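Local atomic coordinates of putative lipid-transfer protein DIR1 (Arabidopsis thaliana, PDB entry 2RKN), a protein that binds lysophospholipids and zinc and is required for long-distance signalling in systemic acquired resistance, probably as a lipid-transfer protein. Residues A[50-54]-A[55-59]. Sequence-based numbering, arbitrary orientation. Where two conformers were deposited one is given.
With LP3 ((7R)-4,7-dihydroxy-N,N,N-trimethyl-10-oxo-3,5,9-trioxa-4-phosphaheptacosan-1-aminium 4-oxide), chain F.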
loop_
_atom_site.group_PDB
_atom_site.type_symbol
_atom_site.label_atom_id
_atom_site.label_comp_id
_atom_site.label_asym_id
_atom_site.label_seq_id
_atom_site.Cartn_x
_atom_site.Cartn_y
_atom_site.Cartn_z
ATOM N N PRO A 50 -8.697 -11.689 -1.949
ATOM C CA PRO A 50 -8.021 -12.722 -1.200
ATOM C C PRO A 50 -6.532 -12.520 -0.991
ATOM O O PRO A 50 -5.964 -13.123 -0.022
ATOM C CB PRO A 50 -8.227 -13.963 -2.119
ATOM C CG PRO A 50 -9.488 -13.724 -2.720
ATOM C CD PRO A 50 -9.476 -12.247 -3.069
ATOM N N TRP A 51 -5.917 -11.702 -1.854
ATOM C CA TRP A 51 -4.501 -11.427 -1.702
ATOM C C TRP A 51 -4.179 -10.771 -0.357
ATOM O O TRP A 51 -3.105 -11.004 0.135
ATOM C CB TRP A 51 -3.995 -10.578 -2.849
ATOM C CG TRP A 51 -3.632 -11.319 -4.059
ATOM C CD1 TRP A 51 -3.292 -12.638 -4.172
ATOM C CD2 TRP A 51 -3.478 -10.745 -5.352
ATOM N NE1 TRP A 51 -2.916 -12.912 -5.479
ATOM C CE2 TRP A 51 -3.052 -11.776 -6.220
ATOM C CE3 TRP A 51 -3.733 -9.454 -5.889
ATOM C CZ2 TRP A 51 -2.819 -11.553 -7.555
ATOM C CZ3 TRP A 51 -3.472 -9.238 -7.204
ATOM C CH2 TRP A 51 -3.041 -10.300 -8.037
ATOM N N LEU A 52 -5.085 -9.999 0.249
ATOM C CA LEU A 52 -4.729 -9.343 1.508
ATOM C C LEU A 52 -4.462 -10.442 2.507
ATOM O O LEU A 52 -3.458 -10.443 3.253
ATOM C CB LEU A 52 -5.847 -8.378 1.957
ATOM C CG LEU A 52 -6.071 -7.206 0.990
ATOM C CD1 LEU A 52 -6.620 -5.991 1.727
ATOM C CD2 LEU A 52 -4.777 -6.803 0.314
ATOM N N GLY A 53 -5.348 -11.424 2.507
ATOM C CA GLY A 53 -5.127 -12.516 3.437
ATOM C C GLY A 53 -3.824 -13.276 3.181
ATOM O O GLY A 53 -3.022 -13.557 4.132
ATOM N N SER A 54 -3.605 -13.648 1.918
ATOM C CA SER A 54 -2.397 -14.382 1.503
ATOM C C SER A 54 -1.098 -13.667 1.872
ATOM O O SER A 54 -0.155 -14.324 2.352
ATOM C CB SER A 54 -2.442 -14.687 -0.015
ATOM O OG SER A 54 -3.551 -15.515 -0.253
ATOM N N PHE A 55 -1.061 -12.337 1.729
ATOM C CA PHE A 55 0.177 -11.610 1.950
ATOM C C PHE A 55 0.261 -11.004 3.343
ATOM O O PHE A 55 1.208 -10.266 3.594
ATOM C CB PHE A 55 0.429 -10.578 0.827
ATOM C CG PHE A 55 0.826 -11.201 -0.464
ATOM C CD1 PHE A 55 -0.087 -11.280 -1.519
ATOM C CD2 PHE A 55 2.129 -11.680 -0.647
ATOM C CE1 PHE A 55 0.300 -11.878 -2.741
ATOM C CE2 PHE A 55 2.525 -12.255 -1.833
ATOM C CZ PHE A 55 1.602 -12.392 -2.881
ATOM N N GLY A 56 -0.766 -11.249 4.153
ATOM C CA GLY A 56 -0.832 -10.720 5.549
ATOM C C GLY A 56 -0.951 -9.213 5.594
ATOM O O GLY A 56 -0.473 -8.562 6.521
ATOM N N VAL A 57 -1.679 -8.655 4.639
ATOM C CA VAL A 57 -1.939 -7.187 4.628
ATOM C C VAL A 57 -3.121 -6.721 5.465
ATOM O O VAL A 57 -4.219 -7.290 5.361
ATOM C CB VAL A 57 -2.208 -6.756 3.164
ATOM C CG1 VAL A 57 -2.422 -5.235 3.153
ATOM C CG2 VAL A 57 -1.025 -7.133 2.374
ATOM N N ASP A 58 -2.925 -5.648 6.274
ATOM C CA ASP A 58 -3.979 -5.131 7.065
ATOM C C ASP A 58 -4.705 -4.063 6.301
ATOM O O ASP A 58 -4.091 -3.099 5.908
ATOM C CB ASP A 58 -3.441 -4.526 8.356
ATOM C CG ASP A 58 -4.528 -4.107 9.226
ATOM O OD1 ASP A 58 -5.274 -5.022 9.631
ATOM O OD2 ASP A 58 -4.680 -2.901 9.536
ATOM N N PRO A 59 -6.004 -4.259 5.996
ATOM C CA PRO A 59 -6.630 -3.197 5.183
ATOM C C PRO A 59 -6.655 -1.799 5.871
ATOM O O PRO A 59 -6.468 -0.795 5.167
ATOM C CB PRO A 59 -8.055 -3.739 4.912
ATOM C CG PRO A 59 -8.290 -4.751 5.889
ATOM C CD PRO A 59 -6.949 -5.340 6.302
HETATM C C1 LP3 F . 3.396 -14.079 -8.435
HETATM C C2 LP3 F . 2.749 -13.343 -7.317
HETATM C C3 LP3 F . 2.349 -11.974 -7.751
HETATM C C4 LP3 F . 5.504 -12.436 -11.262
HETATM C C11 LP3 F . 0.977 -10.370 -7.091
HETATM C C12 LP3 F . 0.168 -10.008 -5.874
HETATM C C13 LP3 F . -0.152 -8.517 -5.815
HETATM C C14 LP3 F . -0.672 -8.202 -4.411
HETATM C C15 LP3 F . -1.681 -7.079 -4.496
HETATM C C16 LP3 F . -2.119 -6.521 -3.160
HETATM C C17 LP3 F . -2.591 -5.077 -3.331
HETATM C C18 LP3 F . -3.390 -4.617 -2.119
HETATM C C19 LP3 F . -3.483 -3.110 -1.896
HETATM C C20 LP3 F . -4.891 -2.956 -1.325
HETATM C C21 LP3 F . -5.085 -1.901 -0.269
HETATM C C22 LP3 F . -6.450 -2.047 0.403
HETATM C C23 LP3 F . -6.949 -0.831 1.220
HETATM C C24 LP3 F . -8.215 -1.184 2.019
HETATM C C25 LP3 F . -8.724 -0.077 2.957
HETATM C C26 LP3 F . -9.735 -0.539 4.029
HETATM C C27 LP3 F . -9.820 0.332 5.308
HETATM C C28 LP3 F . -10.459 -0.319 6.537
HETATM O O2 LP3 F . 1.765 -14.054 -6.775
HETATM O O3 LP3 F . 1.126 -11.637 -7.410
HETATM O O11 LP3 F . 1.453 -9.481 -7.766
HETATM O O1P LP3 F . 6.323 -15.437 -9.714
HETATM O O2P LP3 F . 6.787 -13.171 -8.891
HETATM O O3P LP3 F . 4.706 -14.297 -8.194
HETATM O O4P LP3 F . 4.896 -13.530 -10.599
HETATM P P LP3 F . 5.663 -14.092 -9.386
#
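Trp51 and Phe55, one turn apart at the end of the short helix 50-55, form a T-shaped pair beside one of the two lysophospholipids bound in the tunnel of this lipid-transfer protein; Phe55 also touches the other. The helix closes with a Schellman motif. Its two bonds run from Val57 N back to Leu52 O at 2.9 Å and from Gly56 N to Gly53 O, the latter from above the carbonyl plane, and Gly56, with positive phi, turns the chain out of the helix and on to helix 59-68. Phe55 N to Trp51 O is, by contrast, an ordinary helical i to i+4 bond.

Along Phe55, CB rests on Trp51 O, and CD1 stays beside that same oxygen at 3.5 Å, which lies at the ring edge. Phe55 CE1 then meets Trp51 CD1 at 3.9 Å and C12 of the lipid, and CZ still grazes C12. The two ring planes are inclined at 66°, the edge of Phe55 turned to the face of the five-membered ring of Trp51. With CG beside the backbone N in both residues (chi1 -84° and -73°), the side chains lie side by side, next to the start of the acyl chain. Its first methylenes lie over that same indole face, C12 3.6 Å above the plane over its centre.

Deeper along the chain, Leu52, in one of its two conformers, touches Val57 CB and lipid C18 with CD2, while CD1 approaches Pro59 CB. Val57 packs on Val19, and Asp58 caps helix 59-68 through OD2 to Leu61 N. Pro59 continues the apolar wall, its CB lying 3.7 Å from lipid C26.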